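Local coordinates for protein lovastatin nonaketide synthase, polyketide synthase component (Aspergillus terreus, PDB 7CPX) that assembles the dihydromonacolin L polyketide of lovastatin biosynthesis from malonyl-CoA, with methylation by S-adenosyl-L-methionine and reduction by NADPH, working as a homodimer with its partner LovC, at residues 491-496 and 531-536; 1023-1028 and 1076-1081; 1196-1201 and 1256-1261. The protein carries 2 engineered substitutions. All blocks are in the same frame, centred on the assembly; numbering follows the deposited sequence.

How the interactions relate
Followed from the N terminus, the three contacts close in series, with none nested in or crossing another. Interaction 1 closes a loop of 34 residues by packing helix 482-498 against helix 529-542. Interaction 2 closes 47 residues within the N-terminal hotdog half of the dehydratase domain, and interaction 3 closes 54 within its C-terminal half. Interaction 1 stands apart, its centre 74 Å from that of interaction 2 and 82 Å from that of interaction 3. Interactions 2 and 3 have centres only 11 Å apart and touch directly: strands 1016-1027 and 1196-1206 are neighbours, probably hydrogen-bonded from Ile-1027 N to Thr-1199 O, which ties the two hotdog halves together.

Interaction 1: residues 491-496 and 531-536; sequences EMLQFL and TIRRAL
Leu-496 and Leu-536 meet through their CD1 methyls, their side chains crossing at about a right angle, and this pair forms the middle of the apolar side of the contact. Leu-496 CD1 also lies 3.8 Å from Ile-532 CG2, again with the two side chains crossing at about a right angle. Leu-536 CD1 reaches further, to 3.9 Å from Met-492 CG. The methionine chain then bends (chi2 58°, chi3 61°), which turns its thioether end off helix 529-542 and among Leu-477 and Leu-511. Three further elements cover this side: strand 475-479 brings Leu-475 to Met-492, Leu-496 and Ile-532, strand 520-524 brings Ile-524 to Ile-532 and Leu-536, and helix 504-513 brings Leu-507 to Met-492 and Leu-496.

The solvent side is carried by Arg-533, which is partly exposed and contributes its aliphatic stem. Its CB stands 3.8 Å from Leu-493 CD1, the two side chains crossing at about a right angle, and Arg-533 CG stands 3.8 Å from Leu-496 CB. The guanidinium lies beyond this stem, where Arg-533 NH1 is 3.8 Å from Leu-496 O, an oblique approach too long to count as a hydrogen bond. No hydrogen bond joins the two segments at all, so van der Waals packing carries the contact.

The segment axes approach to 9.8 Å and run at 154°, nearly antiparallel, with Leu-493 and Arg-533 nearest in CA position. Two such helices, packed with leucines onto strands 475-479 and 520-524, are consistent with the small alpha/beta linker domain that joins ketosynthase and acyltransferase in fatty acid and polyketide synthases.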
loop_
_atom_site.group_PDB
_atom_site.type_symbol
_atom_site.label_atom_id
_atom_site.label_comp_id
_atom_site.label_asym_id
_atom_site.label_seq_id
_atom_site.Cartn_x
_atom_site.Cartn_y
_atom_site.Cartn_z
ATOM N N GLU A 491 39.634 6.315 -32.420
ATOM C CA GLU A 491 39.008 5.276 -33.229
ATOM C C GLU A 491 39.557 5.280 -34.648
ATOM O O GLU A 491 39.732 4.219 -35.251
ATOM C CB GLU A 491 37.492 5.460 -33.244
ATOM C CG GLU A 491 36.721 4.353 -32.541
ATOM C CD GLU A 491 36.799 3.024 -33.271
ATOM O OE1 GLU A 491 37.807 2.780 -33.967
ATOM O OE2 GLU A 491 35.846 2.225 -33.152
ATOM N N MET A 492 39.828 6.463 -35.201
ATOM C CA MET A 492 40.384 6.540 -36.545
ATOM C C MET A 492 41.808 6.007 -36.579
ATOM O O MET A 492 42.214 5.367 -37.553
ATOM C CB MET A 492 40.339 7.982 -37.047
ATOM C CG MET A 492 40.826 8.158 -38.477
ATOM S SD MET A 492 39.898 7.176 -39.671
ATOM C CE MET A 492 38.254 7.852 -39.463
ATOM N N LEU A 493 42.588 6.267 -35.528
ATOM C CA LEU A 493 43.922 5.686 -35.443
ATOM C C LEU A 493 43.845 4.165 -35.408
ATOM O O LEU A 493 44.585 3.472 -36.120
ATOM C CB LEU A 493 44.642 6.220 -34.205
ATOM C CG LEU A 493 46.035 5.657 -33.925
ATOM C CD1 LEU A 493 47.003 6.036 -35.032
ATOM C CD2 LEU A 493 46.534 6.149 -32.580
ATOM N N GLN A 494 42.939 3.627 -34.588
ATOM C CA GLN A 494 42.773 2.178 -34.530
ATOM C C GLN A 494 42.298 1.620 -35.864
ATOM O O GLN A 494 42.723 0.535 -36.272
ATOM C CB GLN A 494 41.789 1.805 -33.422
ATOM C CG GLN A 494 42.252 2.192 -32.029
ATOM C CD GLN A 494 41.229 1.858 -30.961
ATOM O OE1 GLN A 494 40.638 0.778 -30.968
ATOM N NE2 GLN A 494 41.009 2.789 -30.040
ATOM N N PHE A 495 41.413 2.342 -36.550
ATOM C CA PHE A 495 40.917 1.911 -37.853
ATOM C C PHE A 495 42.033 1.893 -38.889
ATOM O O PHE A 495 42.135 0.953 -39.687
ATOM C CB PHE A 495 39.778 2.837 -38.279
ATOM C CG PHE A 495 39.425 2.753 -39.733
ATOM C CD1 PHE A 495 38.582 1.763 -40.199
ATOM C CD2 PHE A 495 39.916 3.684 -40.629
ATOM C CE1 PHE A 495 38.249 1.692 -41.535
ATOM C CE2 PHE A 495 39.587 3.620 -41.966
ATOM C CZ PHE A 495 38.749 2.625 -42.419
ATOM N N LEU A 496 42.881 2.923 -38.892
ATOM C CA LEU A 496 44.022 2.945 -39.799
ATOM C C LEU A 496 44.969 1.792 -39.508
ATOM O O LEU A 496 45.477 1.146 -40.432
ATOM C CB LEU A 496 44.755 4.281 -39.679
ATOM C CG LEU A 496 44.017 5.486 -40.259
ATOM C CD1 LEU A 496 44.513 6.767 -39.621
ATOM C CD2 LEU A 496 44.198 5.538 -41.764
ATOM N N THR A 531 52.532 8.415 -41.814
ATOM C CA THR A 531 52.563 9.834 -41.481
ATOM C C THR A 531 51.251 10.267 -40.842
ATOM O O THR A 531 51.241 10.982 -39.833
ATOM C CB THR A 531 52.843 10.659 -42.737
ATOM O OG1 THR A 531 53.942 10.083 -43.455
ATOM C CG2 THR A 531 53.185 12.094 -42.371
ATOM N N ILE A 532 50.127 9.830 -41.415
ATOM C CA ILE A 532 48.831 10.238 -40.887
ATOM C C ILE A 532 48.596 9.613 -39.518
ATOM O O ILE A 532 48.014 10.243 -38.630
ATOM C CB ILE A 532 47.709 9.889 -41.884
ATOM C CG1 ILE A 532 46.558 10.888 -41.762
ATOM C CG2 ILE A 532 47.185 8.482 -41.656
ATOM C CD1 ILE A 532 46.871 12.262 -42.325
ATOM N N ARG A 533 49.046 8.372 -39.316
ATOM C CA ARG A 533 48.910 7.747 -38.004
ATOM C C ARG A 533 49.720 8.493 -36.950
ATOM O O ARG A 533 49.234 8.733 -35.837
ATOM C CB ARG A 533 49.342 6.282 -38.063
ATOM C CG ARG A 533 48.307 5.351 -38.669
ATOM C CD ARG A 533 48.519 3.916 -38.209
ATOM N NE ARG A 533 49.819 3.392 -38.615
ATOM C CZ ARG A 533 50.045 2.711 -39.731
ATOM N NH1 ARG A 533 49.075 2.450 -40.593
ATOM N NH2 ARG A 533 51.276 2.281 -39.989
ATOM N N ARG A 534 50.958 8.867 -37.277
ATOM C CA ARG A 534 51.772 9.596 -36.309
ATOM C C ARG A 534 51.191 10.977 -36.032
ATOM O O ARG A 534 51.215 11.451 -34.889
ATOM C CB ARG A 534 53.213 9.702 -36.805
ATOM C CG ARG A 534 53.993 8.406 -36.663
ATOM C CD ARG A 534 55.470 8.600 -36.960
ATOM N NE ARG A 534 55.729 8.753 -38.386
ATOM C CZ ARG A 534 55.928 7.746 -39.227
ATOM N NH1 ARG A 534 55.893 6.487 -38.821
ATOM N NH2 ARG A 534 56.164 8.008 -40.509
ATOM N N ALA A 535 50.657 11.637 -37.061
ATOM C CA ALA A 535 50.021 12.931 -36.848
ATOM C C ALA A 535 48.764 12.789 -35.996
ATOM O O ALA A 535 48.463 13.662 -35.174
ATOM C CB ALA A 535 49.703 13.581 -38.193
ATOM N N LEU A 536 48.016 11.698 -36.177
ATOM C CA LEU A 536 46.870 11.430 -35.316
ATOM C C LEU A 536 47.308 11.218 -33.875
ATOM O O LEU A 536 46.650 11.688 -32.941
ATOM C CB LEU A 536 46.105 10.208 -35.821
ATOM C CG LEU A 536 44.880 10.479 -36.693
ATOM C CD1 LEU A 536 44.410 9.197 -37.353
ATOM C CD2 LEU A 536 43.760 11.089 -35.870
#

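Interaction 2: residues 1023-1028 and 1076-1081; sequences LDMSID and LSAKGQ
An antiparallel strand pair of the N-terminal hotdog fold, interrupted by a beta bulge, brings Leu-1023 to Gln-1081 and Ser-1026 to Lys-1079. Both are hydrogen-bonded pairs, and the one-residue shift in register between them defines the bulge. Leu-1023 N donates to Gln-1081 O at 2.8 Å, from above the carbonyl plane, while Gln-1081 N returns a bond to Leu-1023 O at 2.9 Å, lying in the plane. Ser-1026 and Lys-1079 exchange bonds in the same reciprocal way. In the bulge the chain turns a corner at Asp-1024, and Met-1025 then faces Gly-1080, their CA atoms 3.8 Å apart.

On the face away from the serine and lysine side chains, Met-1025 CE rests 4.0 Å from Ala-1078 CB. At the far end, the Asp-1028 carboxylate lies against Leu-1076 CD2, the two side chains crossing obliquely. Lys-1079 crosses Asp-1028 at about a right angle, its CG lying 3.6 Å from Asp-1028 OD1. The Lys-1079 chain is extended beyond CG, and its NZ remains 4.5 Å from Asp-1028 OD2. That is too far for a direct ion pair, though the opposite charges may still attract weakly; the register is set by the reciprocal backbone bonds.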
loop_
_atom_site.group_PDB
_atom_site.type_symbol
_atom_site.label_atom_id
_atom_site.label_comp_id
_atom_site.label_asym_id
_atom_site.label_seq_id
_atom_site.Cartn_x
_atom_site.Cartn_y
_atom_site.Cartn_z
ATOM N N LEU A 1023 -1.353 -13.434 15.704
ATOM C CA LEU A 1023 -2.176 -13.096 16.854
ATOM C C LEU A 1023 -3.469 -12.423 16.414
ATOM O O LEU A 1023 -3.481 -11.636 15.460
ATOM C CB LEU A 1023 -1.417 -12.168 17.806
ATOM C CG LEU A 1023 -0.054 -12.665 18.290
ATOM C CD1 LEU A 1023 0.678 -11.569 19.045
ATOM C CD2 LEU A 1023 -0.218 -13.891 19.165
ATOM N N ASP A 1024 -4.554 -12.750 17.114
ATOM C CA ASP A 1024 -5.847 -12.092 16.924
ATOM C C ASP A 1024 -6.235 -12.051 15.452
ATOM O O ASP A 1024 -6.829 -11.080 14.977
ATOM C CB ASP A 1024 -5.831 -10.682 17.518
ATOM C CG ASP A 1024 -7.217 -10.075 17.621
ATOM O OD1 ASP A 1024 -8.196 -10.759 17.255
ATOM O OD2 ASP A 1024 -7.329 -8.914 18.068
ATOM N N MET A 1025 -5.902 -13.105 14.717
ATOM C CA MET A 1025 -6.233 -13.147 13.302
ATOM C C MET A 1025 -7.726 -13.361 13.111
ATOM O O MET A 1025 -8.359 -14.133 13.837
ATOM C CB MET A 1025 -5.455 -14.251 12.597
ATOM C CG MET A 1025 -5.835 -14.409 11.138
ATOM S SD MET A 1025 -4.618 -15.333 10.191
ATOM C CE MET A 1025 -5.313 -15.214 8.546
ATOM N N SER A 1026 -8.286 -12.672 12.122
ATOM C CA SER A 1026 -9.705 -12.755 11.816
ATOM C C SER A 1026 -9.884 -12.882 10.314
ATOM O O SER A 1026 -9.307 -12.102 9.551
ATOM C CB SER A 1026 -10.454 -11.524 12.333
ATOM O OG SER A 1026 -11.828 -11.586 11.999
ATOM N N ILE A 1027 -10.677 -13.860 9.897
ATOM C CA ILE A 1027 -11.064 -14.029 8.502
ATOM C C ILE A 1027 -12.438 -13.394 8.344
ATOM O O ILE A 1027 -13.447 -13.952 8.789
ATOM C CB ILE A 1027 -11.075 -15.506 8.090
ATOM C CG1 ILE A 1027 -9.649 -16.058 8.018
ATOM C CG2 ILE A 1027 -11.765 -15.673 6.752
ATOM C CD1 ILE A 1027 -9.010 -16.296 9.363
ATOM N N ASP A 1028 -12.483 -12.226 7.707
ATOM C CA ASP A 1028 -13.709 -11.443 7.639
ATOM C C ASP A 1028 -14.606 -11.852 6.477
ATOM O O ASP A 1028 -15.830 -11.923 6.639
ATOM C CB ASP A 1028 -13.370 -9.955 7.526
ATOM C CG ASP A 1028 -12.570 -9.451 8.711
ATOM O OD1 ASP A 1028 -11.394 -9.849 8.847
ATOM O OD2 ASP A 1028 -13.116 -8.658 9.506
ATOM N N LEU A 1076 -12.021 -6.538 2.889
ATOM C CA LEU A 1076 -11.137 -7.224 3.821
ATOM C C LEU A 1076 -11.482 -8.707 3.842
ATOM O O LEU A 1076 -12.604 -9.085 4.197
ATOM C CB LEU A 1076 -11.256 -6.634 5.224
ATOM C CG LEU A 1076 -10.300 -7.242 6.254
ATOM C CD1 LEU A 1076 -8.876 -6.803 5.976
ATOM C CD2 LEU A 1076 -10.704 -6.874 7.667
ATOM N N SER A 1077 -10.518 -9.543 3.464
ATOM C CA SER A 1077 -10.682 -10.986 3.551
ATOM C C SER A 1077 -10.228 -11.521 4.901
ATOM O O SER A 1077 -10.885 -12.397 5.475
ATOM C CB SER A 1077 -9.893 -11.672 2.436
ATOM O OG SER A 1077 -10.728 -12.512 1.662
ATOM N N ALA A 1078 -9.119 -11.004 5.417
ATOM C CA ALA A 1078 -8.600 -11.446 6.702
ATOM C C ALA A 1078 -7.750 -10.337 7.300
ATOM O O ALA A 1078 -7.318 -9.419 6.602
ATOM C CB ALA A 1078 -7.782 -12.732 6.562
ATOM N N LYS A 1079 -7.502 -10.445 8.601
ATOM C CA LYS A 1079 -6.653 -9.486 9.292
ATOM C C LYS A 1079 -6.062 -10.155 10.522
ATOM O O LYS A 1079 -6.541 -11.196 10.975
ATOM C CB LYS A 1079 -7.429 -8.228 9.690
ATOM C CG LYS A 1079 -8.589 -8.488 10.635
ATOM C CD LYS A 1079 -9.210 -7.194 11.117
ATOM C CE LYS A 1079 -10.376 -7.458 12.051
ATOM N NZ LYS A 1079 -10.977 -6.201 12.573
ATOM N N GLY A 1080 -5.013 -9.538 11.056
ATOM C CA GLY A 1080 -4.388 -10.047 12.263
ATOM C C GLY A 1080 -3.070 -9.346 12.525
ATOM O O GLY A 1080 -2.778 -8.306 11.934
ATOM N N GLN A 1081 -2.276 -9.943 13.410
ATOM C CA GLN A 1081 -0.949 -9.449 13.733
ATOM C C GLN A 1081 0.043 -10.591 13.588
ATOM O O GLN A 1081 -0.325 -11.762 13.645
ATOM C CB GLN A 1081 -0.882 -8.885 15.159
ATOM C CG GLN A 1081 -2.130 -8.141 15.602
ATOM C CD GLN A 1081 -2.385 -6.891 14.791
ATOM O OE1 GLN A 1081 -1.453 -6.259 14.296
ATOM N NE2 GLN A 1081 -3.654 -6.527 14.646
#

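Interaction 3: residues 1196-1201 and 1256-1261; sequences YVPTHV and ITFKPF
Tyr-1196 and Pro-1260 lie side by side, pointing the same way, with Tyr-1196 CE2 3.5 Å from Pro-1260 CG. The approach to the phenol ring is oblique, and the Tyr-1196 OH hydrogen-bonds Gly-1233 O.

Pro-1198 and Phe-1258 instead cross obliquely. Pro-1198 CG is 3.6 Å from Phe-1258 CE2, and on the same face Pro-1198 CB meets Ile-1256 CD1 at 4.0 Å. Val-1201 lies alongside Ile-1256 and points the same way. Phe-1177 of helix 1170-1184 packs on Ile-1256 and Phe-1258, so this is the helix-covered face of the strand pair. At the other end, Val-1197 CG1 approaches the edge of the Phe-1261 ring, near its plane, 3.9 Å from CD1.

Thr-1199 and His-1200 both oppose Thr-1257, a classic beta bulge. Thr-1257 O accepts three donors: Thr-1199 N, in the carbonyl plane; His-1200 N at 3.0 Å, in the plane on a lone pair; and Thr-1199 OG1 at 2.7 Å, well above the plane. The hydroxyl reaches it because OG1 lies between the backbone N and carbonyl carbon (chi1 50°). The imidazole of His-1200 swings away from this partner, and its NE2 bonds Asp-1024 OD1 of the N-terminal hotdog.

The side chain of Pro-1198 lies about 5 Å from that of Asp-1174, in the same C-terminal hotdog half, and about 6 Å from that of His-985 of the N-terminal hotdog; these are the predicted catalytic acid and base of the dehydratase. One carbonyl gripping three donors therefore fixes the bulge immediately after a proline that probably borders the active site.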
loop_
_atom_site.group_PDB
_atom_site.type_symbol
_atom_site.label_atom_id
_atom_site.label_comp_id
_atom_site.label_asym_id
_atom_site.label_seq_id
_atom_site.Cartn_x
_atom_site.Cartn_y
_atom_site.Cartn_z
ATOM N N TYR A 1196 -18.874 -24.659 9.135
ATOM C CA TYR A 1196 -18.057 -23.711 9.879
ATOM C C TYR A 1196 -16.798 -23.408 9.077
ATOM O O TYR A 1196 -16.123 -24.329 8.606
ATOM C CB TYR A 1196 -17.679 -24.268 11.250
ATOM C CG TYR A 1196 -18.837 -24.654 12.135
ATOM C CD1 TYR A 1196 -19.411 -25.910 12.049
ATOM C CD2 TYR A 1196 -19.344 -23.770 13.075
ATOM C CE1 TYR A 1196 -20.462 -26.272 12.861
ATOM C CE2 TYR A 1196 -20.392 -24.124 13.893
ATOM C CZ TYR A 1196 -20.949 -25.377 13.784
ATOM O OH TYR A 1196 -22.000 -25.735 14.597
ATOM N N VAL A 1197 -16.484 -22.127 8.927
ATOM C CA VAL A 1197 -15.244 -21.710 8.279
ATOM C C VAL A 1197 -14.402 -20.968 9.308
ATOM O O VAL A 1197 -14.957 -20.232 10.138
ATOM C CB VAL A 1197 -15.512 -20.833 7.046
ATOM C CG1 VAL A 1197 -16.228 -21.631 5.979
ATOM C CG2 VAL A 1197 -16.325 -19.606 7.428
ATOM N N PRO A 1198 -13.079 -21.120 9.302
ATOM C CA PRO A 1198 -12.258 -20.386 10.271
ATOM C C PRO A 1198 -12.498 -18.890 10.161
ATOM O O PRO A 1198 -12.231 -18.276 9.126
ATOM C CB PRO A 1198 -10.824 -20.761 9.882
ATOM C CG PRO A 1198 -10.945 -22.027 9.132
ATOM C CD PRO A 1198 -12.264 -21.980 8.430
ATOM N N THR A 1199 -13.008 -18.304 11.240
ATOM C CA THR A 1199 -13.315 -16.883 11.278
ATOM C C THR A 1199 -12.325 -16.090 12.113
ATOM O O THR A 1199 -11.947 -14.982 11.722
ATOM C CB THR A 1199 -14.733 -16.656 11.818
ATOM O OG1 THR A 1199 -14.902 -17.379 13.044
ATOM C CG2 THR A 1199 -15.771 -17.105 10.802
ATOM N N HIS A 1200 -11.890 -16.616 13.256
ATOM C CA HIS A 1200 -10.999 -15.861 14.130
ATOM C C HIS A 1200 -10.001 -16.768 14.830
ATOM O O HIS A 1200 -10.366 -17.537 15.718
ATOM C CB HIS A 1200 -11.784 -15.081 15.185
ATOM C CG HIS A 1200 -10.914 -14.339 16.151
ATOM N ND1 HIS A 1200 -10.443 -14.906 17.315
ATOM C CD2 HIS A 1200 -10.423 -13.077 16.122
ATOM C CE1 HIS A 1200 -9.702 -14.025 17.964
ATOM N NE2 HIS A 1200 -9.674 -12.908 17.262
ATOM N N VAL A 1201 -8.731 -16.648 14.464
ATOM C CA VAL A 1201 -7.675 -17.464 15.045
ATOM C C VAL A 1201 -7.005 -16.643 16.135
ATOM O O VAL A 1201 -6.400 -15.601 15.855
ATOM C CB VAL A 1201 -6.655 -17.926 13.999
ATOM C CG1 VAL A 1201 -5.812 -19.040 14.567
ATOM C CG2 VAL A 1201 -7.360 -18.376 12.736
ATOM N N ILE A 1256 -8.464 -21.280 17.380
ATOM C CA ILE A 1256 -8.996 -21.040 16.048
ATOM C C ILE A 1256 -10.504 -21.229 16.098
ATOM O O ILE A 1256 -11.000 -22.278 16.530
ATOM C CB ILE A 1256 -8.341 -21.964 15.011
ATOM C CG1 ILE A 1256 -9.052 -21.827 13.663
ATOM C CG2 ILE A 1256 -8.367 -23.409 15.475
ATOM C CD1 ILE A 1256 -8.283 -22.405 12.498
ATOM N N THR A 1257 -11.234 -20.208 15.672
ATOM C CA THR A 1257 -12.681 -20.147 15.787
ATOM C C THR A 1257 -13.267 -20.283 14.393
ATOM O O THR A 1257 -13.158 -19.357 13.575
ATOM C CB THR A 1257 -13.122 -18.842 16.444
ATOM O OG1 THR A 1257 -12.788 -18.865 17.837
ATOM C CG2 THR A 1257 -14.616 -18.647 16.278
ATOM N N PHE A 1258 -13.861 -21.449 14.143
ATOM C CA PHE A 1258 -14.646 -21.734 12.948
ATOM C C PHE A 1258 -16.072 -21.292 13.237
ATOM O O PHE A 1258 -16.736 -21.846 14.117
ATOM C CB PHE A 1258 -14.620 -23.220 12.602
ATOM C CG PHE A 1258 -13.251 -23.840 12.574
ATOM C CD1 PHE A 1258 -12.550 -24.076 13.742
ATOM C CD2 PHE A 1258 -12.691 -24.239 11.376
ATOM C CE1 PHE A 1258 -11.303 -24.663 13.712
ATOM C CE2 PHE A 1258 -11.448 -24.829 11.339
ATOM C CZ PHE A 1258 -10.750 -25.042 12.509
ATOM N N LYS A 1259 -16.535 -20.323 12.515
ATOM C CA LYS A 1259 -17.914 -19.900 12.663
ATOM C C LYS A 1259 -18.729 -20.348 11.456
ATOM O O LYS A 1259 -18.190 -20.478 10.353
ATOM C CB LYS A 1259 -17.997 -18.379 12.806
ATOM C CG LYS A 1259 -19.210 -17.881 13.567
ATOM C CD LYS A 1259 -18.949 -16.523 14.190
ATOM C CE LYS A 1259 -20.148 -16.036 14.981
ATOM N NZ LYS A 1259 -19.902 -14.711 15.612
ATOM N N PRO A 1260 -20.027 -20.603 11.620
ATOM C CA PRO A 1260 -20.819 -21.087 10.486
ATOM C C PRO A 1260 -20.747 -20.136 9.302
ATOM O O PRO A 1260 -20.734 -18.914 9.461
ATOM C CB PRO A 1260 -22.238 -21.168 11.057
ATOM C CG PRO A 1260 -22.043 -21.381 12.500
ATOM C CD PRO A 1260 -20.805 -20.618 12.870
ATOM N N PHE A 1261 -20.696 -20.718 8.103
ATOM C CA PHE A 1261 -20.719 -19.908 6.891
ATOM C C PHE A 1261 -21.931 -18.991 6.888
ATOM O O PHE A 1261 -21.851 -17.836 6.453
ATOM C CB PHE A 1261 -20.719 -20.815 5.662
ATOM C CG PHE A 1261 -20.418 -20.100 4.379
ATOM C CD1 PHE A 1261 -19.116 -19.780 4.040
ATOM C CD2 PHE A 1261 -21.436 -19.758 3.507
ATOM C CE1 PHE A 1261 -18.833 -19.126 2.858
ATOM C CE2 PHE A 1261 -21.161 -19.103 2.323
ATOM C CZ PHE A 1261 -19.858 -18.787 1.997
#